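Local coordinates for protein lipolytic enzyme, g-d-s-l (Clostridium thermocellum, PDB 2W47) that carries a family 6 carbohydrate-binding module, a beta-sandwich domain that holds a glycan and a calcium ion, at residues 54-60 with 123-129; 79-85 with 96-100. All coordinates share one frame; numbering follows the deposited sequence.

Interaction 1: 54-60 with 123-129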
loop_
_atom_site.group_PDB
_atom_site.type_symbol
_atom_site.label_atom_id
_atom_site.label_comp_id
_atom_site.label_asym_id
_atom_site.label_seq_id
_atom_site.Cartn_x
_atom_site.Cartn_y
_atom_site.Cartn_z
ATOM N N TYR A 54 12.114 -6.715 -4.375
ATOM C CA TYR A 54 11.701 -6.330 -3.029
ATOM C C TYR A 54 10.267 -6.732 -2.800
ATOM O O TYR A 54 9.439 -6.627 -3.702
ATOM C CB TYR A 54 11.832 -4.815 -2.821
ATOM C CG TYR A 54 13.264 -4.353 -2.732
ATOM C CD1 TYR A 54 13.847 -4.079 -1.502
ATOM C CD2 TYR A 54 14.035 -4.198 -3.879
ATOM C CE1 TYR A 54 15.179 -3.669 -1.415
ATOM C CE2 TYR A 54 15.360 -3.783 -3.804
ATOM C CZ TYR A 54 15.921 -3.522 -2.568
ATOM O OH TYR A 54 17.244 -3.110 -2.486
ATOM N N ALA A 55 9.980 -7.172 -1.583
ATOM C CA ALA A 55 8.603 -7.342 -1.143
ATOM C C ALA A 55 8.041 -5.980 -0.754
ATOM O O ALA A 55 8.704 -5.199 -0.063
ATOM C CB ALA A 55 8.533 -8.303 0.022
ATOM N N LEU A 56 6.832 -5.712 -1.240
ATOM C CA LEU A 56 6.065 -4.520 -0.901
ATOM C C LEU A 56 4.802 -5.029 -0.233
ATOM O O LEU A 56 3.944 -5.612 -0.891
ATOM C CB LEU A 56 5.705 -3.736 -2.170
ATOM C CG LEU A 56 6.832 -3.458 -3.172
ATOM C CD1 LEU A 56 6.297 -2.725 -4.398
ATOM C CD2 LEU A 56 7.940 -2.668 -2.505
ATOM N N ILE A 57 4.715 -4.834 1.076
ATOM C CA ILE A 57 3.596 -5.344 1.856
ATOM C C ILE A 57 2.791 -4.187 2.437
ATOM O O ILE A 57 3.320 -3.360 3.179
ATOM C CB ILE A 57 4.063 -6.288 2.988
ATOM C CG1 ILE A 57 4.791 -7.511 2.407
ATOM C CG2 ILE A 57 2.881 -6.714 3.850
ATOM C CD1 ILE A 57 5.236 -8.540 3.460
ATOM N N PHE A 58 1.510 -4.135 2.094
ATOM C CA PHE A 58 0.596 -3.149 2.666
ATOM C C PHE A 58 -0.105 -3.780 3.853
ATOM O O PHE A 58 -0.678 -4.864 3.734
ATOM C CB PHE A 58 -0.463 -2.738 1.639
ATOM C CG PHE A 58 0.099 -2.112 0.397
ATOM C CD1 PHE A 58 0.267 -0.732 0.308
ATOM C CD2 PHE A 58 0.444 -2.899 -0.700
ATOM C CE1 PHE A 58 0.778 -0.149 -0.853
ATOM C CE2 PHE A 58 0.954 -2.327 -1.860
ATOM C CZ PHE A 58 1.120 -0.948 -1.944
ATOM N N ARG A 59 -0.057 -3.123 5.004
ATOM C CA ARG A 59 -0.906 -3.518 6.115
ATOM C C ARG A 59 -2.190 -2.716 5.981
ATOM O O ARG A 59 -2.150 -1.496 5.916
ATOM C CB ARG A 59 -0.216 -3.267 7.452
ATOM C CG ARG A 59 -1.024 -3.738 8.656
ATOM C CD ARG A 59 -0.201 -3.738 9.934
ATOM N NE ARG A 59 -0.897 -4.395 11.044
ATOM C CZ ARG A 59 -1.614 -3.767 11.974
ATOM N NH1 ARG A 59 -2.199 -4.459 12.946
ATOM N NH2 ARG A 59 -1.759 -2.447 11.939
ATOM N N TYR A 60 -3.332 -3.404 5.934
ATOM C CA TYR A 60 -4.580 -2.776 5.523
ATOM C C TYR A 60 -5.785 -3.341 6.266
ATOM O O TYR A 60 -5.718 -4.439 6.825
ATOM C CB TYR A 60 -4.768 -2.942 4.005
ATOM C CG TYR A 60 -5.351 -4.281 3.626
ATOM C CD1 TYR A 60 -6.718 -4.419 3.421
ATOM C CD2 TYR A 60 -4.544 -5.406 3.492
ATOM C CE1 TYR A 60 -7.273 -5.642 3.088
ATOM C CE2 TYR A 60 -5.098 -6.647 3.158
ATOM C CZ TYR A 60 -6.458 -6.740 2.959
ATOM O OH TYR A 60 -7.036 -7.950 2.638
ATOM N N VAL A 123 -5.245 1.946 4.866
ATOM C CA VAL A 123 -3.850 1.489 4.766
ATOM C C VAL A 123 -3.002 2.072 5.895
ATOM O O VAL A 123 -2.886 3.304 6.051
ATOM C CB VAL A 123 -3.214 1.825 3.393
ATOM C CG1 VAL A 123 -1.765 1.388 3.363
ATOM C CG2 VAL A 123 -3.991 1.139 2.254
ATOM N N ASP A 124 -2.426 1.178 6.689
ATOM C CA ASP A 124 -1.641 1.545 7.856
ATOM C C ASP A 124 -0.226 1.980 7.477
ATOM O O ASP A 124 0.283 3.000 7.973
ATOM C CB ASP A 124 -1.583 0.330 8.791
ATOM C CG ASP A 124 -0.948 0.634 10.122
ATOM O OD1 ASP A 124 -1.003 1.796 10.570
ATOM O OD2 ASP A 124 -0.418 -0.315 10.741
ATOM N N TYR A 125 0.408 1.191 6.616
ATOM C CA TYR A 125 1.775 1.433 6.167
ATOM C C TYR A 125 2.120 0.547 4.988
ATOM O O TYR A 125 1.364 -0.374 4.645
ATOM C CB TYR A 125 2.790 1.210 7.301
ATOM C CG TYR A 125 2.861 -0.178 7.911
ATOM C CD1 TYR A 125 3.317 -1.275 7.173
ATOM C CD2 TYR A 125 2.558 -0.374 9.250
ATOM C CE1 TYR A 125 3.418 -2.543 7.748
ATOM C CE2 TYR A 125 2.663 -1.629 9.835
ATOM C CZ TYR A 125 3.092 -2.707 9.075
ATOM O OH TYR A 125 3.200 -3.962 9.636
ATOM N N LEU A 126 3.263 0.842 4.380
ATOM C CA LEU A 126 3.891 -0.016 3.396
ATOM C C LEU A 126 5.209 -0.477 3.996
ATOM O O LEU A 126 6.012 0.339 4.433
ATOM C CB LEU A 126 4.140 0.758 2.100
ATOM C CG LEU A 126 5.024 0.091 1.041
ATOM C CD1 LEU A 126 4.361 -1.141 0.446
ATOM C CD2 LEU A 126 5.391 1.086 -0.049
ATOM N N LYS A 127 5.417 -1.787 4.020
ATOM C CA LYS A 127 6.639 -2.395 4.529
ATOM C C LYS A 127 7.426 -2.925 3.342
ATOM O O LYS A 127 6.877 -3.626 2.493
ATOM C CB LYS A 127 6.263 -3.532 5.471
ATOM C CG LYS A 127 7.433 -4.351 6.019
ATOM C CD LYS A 127 6.889 -5.495 6.875
ATOM C CE LYS A 127 7.984 -6.323 7.511
ATOM N NZ LYS A 127 7.390 -7.354 8.407
ATOM N N VAL A 128 8.714 -2.592 3.286
ATOM C CA VAL A 128 9.557 -2.933 2.144
ATOM C C VAL A 128 10.792 -3.658 2.648
ATOM O O VAL A 128 11.468 -3.195 3.569
ATOM C CB VAL A 128 9.963 -1.665 1.326
ATOM C CG1 VAL A 128 10.818 -2.004 0.102
ATOM C CG2 VAL A 128 8.714 -0.896 0.893
ATOM N N PHE A 129 11.079 -4.803 2.041
ATOM C CA PHE A 129 12.304 -5.528 2.363
ATOM C C PHE A 129 12.811 -6.282 1.152
ATOM O O PHE A 129 12.062 -6.570 0.216
ATOM C CB PHE A 129 12.149 -6.434 3.600
ATOM C CG PHE A 129 11.039 -7.447 3.508
ATOM C CD1 PHE A 129 9.753 -7.137 3.935
ATOM C CD2 PHE A 129 11.293 -8.735 3.039
ATOM C CE1 PHE A 129 8.729 -8.084 3.864
ATOM C CE2 PHE A 129 10.277 -9.682 2.960
ATOM C CZ PHE A 129 8.996 -9.357 3.382
#
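A55 to Y60 run antiparallel to V123 to F129, the two strand axes approaching to 4.6 Å at 162°, as central neighbours in one sheet of a family 6 carbohydrate-binding module beta-sandwich. A55 with F129 and I57 with K127 are hydrogen-bonded pairs; the two bonds between I57 and K127 are nearly straight. The register slips by one at a beta bulge, where D124 and Y125 together face R59: R59 N gives its hydrogen to Y125 O, and R59 O receives that of D124 N.

L56, F58, V123, L126 and V128 point into the sandwich, where W44 and V46 of the opposing sheet meet L126. CD1 of L126 sits over the centre of the F58 ring, 4.0 Å from its centroid, a CH-pi contact, while CG1 of V123 comes to the edge of the same ring. L56 and V128 lie side by side, CD2 of the leucine 3.9 Å from CG2 of the valine.

The other face is less buried. F129 holds CG between its backbone N and carbonyl carbon (chi1 57°), which swings the ring back across the neighbouring strand; CB of A55 lies under one face, 3.7 Å from the centroid, and CD1 of I57 touches the rim at CE1, 3.5 Å away. Y125 turns in a similar way, its ring covered on one face by CB of R59 at 3.8 Å from the centroid.

The extended R59 chain continues past this ring beside D124, whose OD2 also bonds T27. G25 O is a second acceptor for R59, so NH2 has two acceptors, D124 OD2 and G25 O. In the salt bridge, R59 NH2 lies 2.8 Å from D124 OD2, which stays near the guanidinium plane but is approached from 50° above the carboxylate plane.

Interaction 2: 79-85 with 96-100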
loop_
_atom_site.group_PDB
_atom_site.type_symbol
_atom_site.label_atom_id
_atom_site.label_comp_id
_atom_site.label_asym_id
_atom_site.label_seq_id
_atom_site.Cartn_x
_atom_site.Cartn_y
_atom_site.Cartn_z
ATOM N N VAL A 79 2.759 -2.424 -12.349
ATOM C CA VAL A 79 3.352 -3.705 -11.976
ATOM C C VAL A 79 2.278 -4.703 -11.551
ATOM O O VAL A 79 2.478 -5.913 -11.647
ATOM C CB VAL A 79 4.477 -3.569 -10.914
ATOM C CG1 VAL A 79 5.607 -2.700 -11.454
ATOM C CG2 VAL A 79 3.949 -3.009 -9.600
ATOM N N LYS A 80 1.136 -4.193 -11.097
ATOM C CA LYS A 80 -0.013 -5.049 -10.811
ATOM C C LYS A 80 -1.265 -4.273 -11.191
ATOM O O LYS A 80 -1.649 -3.349 -10.487
ATOM C CB LYS A 80 -0.025 -5.476 -9.335
ATOM C CG LYS A 80 -1.055 -6.553 -8.971
ATOM C CD LYS A 80 -0.790 -7.888 -9.663
ATOM C CE LYS A 80 -1.947 -8.858 -9.438
ATOM N NZ LYS A 80 -2.158 -9.204 -8.005
ATOM N N PRO A 81 -1.888 -4.615 -12.336
ATOM C CA PRO A 81 -3.096 -3.909 -12.760
ATOM C C PRO A 81 -4.218 -3.927 -11.721
ATOM O O PRO A 81 -4.906 -2.928 -11.553
ATOM C CB PRO A 81 -3.520 -4.660 -14.028
ATOM C CG PRO A 81 -2.234 -5.232 -14.553
ATOM C CD PRO A 81 -1.473 -5.634 -13.324
ATOM N N SER A 82 -4.396 -5.048 -11.027
ATOM C CA SER A 82 -5.461 -5.156 -10.041
ATOM C C SER A 82 -5.033 -6.026 -8.874
ATOM O O SER A 82 -5.203 -7.249 -8.890
ATOM C CB SER A 82 -6.739 -5.701 -10.686
ATOM O OG SER A 82 -7.823 -5.574 -9.793
ATOM N N MET A 83 -4.452 -5.378 -7.869
ATOM C CA MET A 83 -4.031 -6.033 -6.638
ATOM C C MET A 83 -5.217 -6.098 -5.691
ATOM O O MET A 83 -5.862 -5.074 -5.416
ATOM C CB MET A 83 -2.880 -5.259 -5.991
ATOM C CG MET A 83 -2.340 -5.927 -4.745
ATOM S SD MET A 83 -0.887 -5.060 -4.150
ATOM C CE MET A 83 -0.601 -5.975 -2.642
ATOM N N ASP A 84 -5.514 -7.301 -5.208
ATOM C CA ASP A 84 -6.650 -7.512 -4.319
ATOM C C ASP A 84 -6.381 -7.074 -2.893
ATOM O O ASP A 84 -5.294 -7.308 -2.340
ATOM C CB ASP A 84 -7.062 -8.990 -4.318
ATOM C CG ASP A 84 -7.585 -9.449 -5.659
ATOM O OD1 ASP A 84 -8.134 -8.628 -6.416
ATOM O OD2 ASP A 84 -7.443 -10.654 -5.955
ATOM N N PHE A 85 -7.400 -6.436 -2.320
ATOM C CA PHE A 85 -7.447 -6.087 -0.913
ATOM C C PHE A 85 -8.790 -6.574 -0.407
ATOM O O PHE A 85 -9.765 -5.825 -0.314
ATOM C CB PHE A 85 -7.253 -4.583 -0.736
ATOM C CG PHE A 85 -5.866 -4.131 -1.086
ATOM C CD1 PHE A 85 -4.876 -4.085 -0.110
ATOM C CD2 PHE A 85 -5.530 -3.824 -2.408
ATOM C CE1 PHE A 85 -3.581 -3.699 -0.426
ATOM C CE2 PHE A 85 -4.239 -3.441 -2.735
ATOM C CZ PHE A 85 -3.261 -3.378 -1.733
ATOM N N GLU A 96 -2.358 -8.288 5.817
ATOM C CA GLU A 96 -1.319 -7.906 4.874
ATOM C C GLU A 96 -1.706 -8.313 3.458
ATOM O O GLU A 96 -2.331 -9.354 3.258
ATOM C CB GLU A 96 -0.004 -8.594 5.226
ATOM C CG GLU A 96 0.681 -8.138 6.509
ATOM C CD GLU A 96 2.016 -8.854 6.724
ATOM O OE1 GLU A 96 2.124 -10.050 6.387
ATOM O OE2 GLU A 96 2.962 -8.228 7.244
ATOM N N ALA A 97 -1.328 -7.489 2.488
ATOM C CA ALA A 97 -1.389 -7.848 1.074
ATOM C C ALA A 97 -0.099 -7.366 0.452
ATOM O O ALA A 97 0.292 -6.210 0.636
ATOM C CB ALA A 97 -2.596 -7.217 0.392
ATOM N N GLY A 98 0.573 -8.254 -0.271
ATOM C CA GLY A 98 1.899 -7.954 -0.768
ATOM C C GLY A 98 2.139 -8.386 -2.195
ATOM O O GLY A 98 1.430 -9.251 -2.734
ATOM N N ILE A 99 3.133 -7.753 -2.806
ATOM C CA ILE A 99 3.667 -8.169 -4.096
ATOM C C ILE A 99 5.180 -8.112 -4.026
ATOM O O ILE A 99 5.753 -7.481 -3.133
ATOM C CB ILE A 99 3.174 -7.290 -5.288
ATOM C CG1 ILE A 99 3.550 -5.815 -5.094
ATOM C CG2 ILE A 99 1.679 -7.472 -5.536
ATOM C CD1 ILE A 99 3.382 -4.974 -6.345
ATOM N N VAL A 100 5.824 -8.785 -4.968
ATOM C CA VAL A 100 7.249 -8.641 -5.171
ATOM C C VAL A 100 7.432 -7.810 -6.440
ATOM O O VAL A 100 6.771 -8.051 -7.445
ATOM C CB VAL A 100 7.943 -10.016 -5.282
ATOM C CG1 VAL A 100 9.407 -9.853 -5.603
ATOM C CG2 VAL A 100 7.778 -10.788 -3.983
#
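M83 reaches A97 and I99 through a fully stretched side chain: CG is anti to the backbone N (chi1 -177°) and the links beyond it are extended too, which carries SD obliquely across I99 and brings the terminal CE down on the backbone of 96-100. I99 answers with CG1 set between its backbone N and carbonyl carbon (chi1 59°), which sends CD1 toward V79 and presents CG2 to the methionine. SD of M83 lies 3.8 Å from that CG2. Its CE methyl settles on the backbone, 3.4 Å from A97 O and 3.5 Å from G98 N, touching the peptide link between the two residues as well as CB of A97.

A97 CB has further neighbours. Besides M83 CE, CE1 of F85 comes within 3.7 Å of it, and D84 O stands 3.8 Å from the same methyl. F85 also packs edge-to-face with Y60, a residue of the strand next to 96-100, and its backbone pairs with R68 of the glycan pocket. At the far end, V79 and I99 cross at about a right angle, with V79 CG2 3.8 Å from I99 CD1; the lysine chain of K80 brushes I99 more loosely.

Along 79-85, V79 and K80 both face I72 in a classic beta bulge, after which the chain turns a corner before M83 points back inward. The carboxylate of D84 is held by N67. The two segments run nearly opposite ways, 169° apart, but belong to different sheets, and apolar packing rather than backbone pairing joins them. This is the closure of a beta-sandwich along one flank, where the outermost strands 77-83 and 95-103 of its two sheets meet.

In the fold
Of the four strands involved, 52-61 comes first along the chain, then 77-83, 95-103 and finally 122-130. Interaction 1 joins the first of these to the last and closes the long loop of 62 residues; interaction 2 closes a short one of ten residues and is nested wholly inside it. Strand 52-61 sits between 122-130 and 95-103, so the two contacts share a sheet and touch directly: L56 N with I99 O and F58 N with A97 O are probable hydrogen bonds. Interaction 1 thus builds the middle of that sheet, and interaction 2 packs its outer strand 95-103 against 77-83, the edge strand of the second sheet.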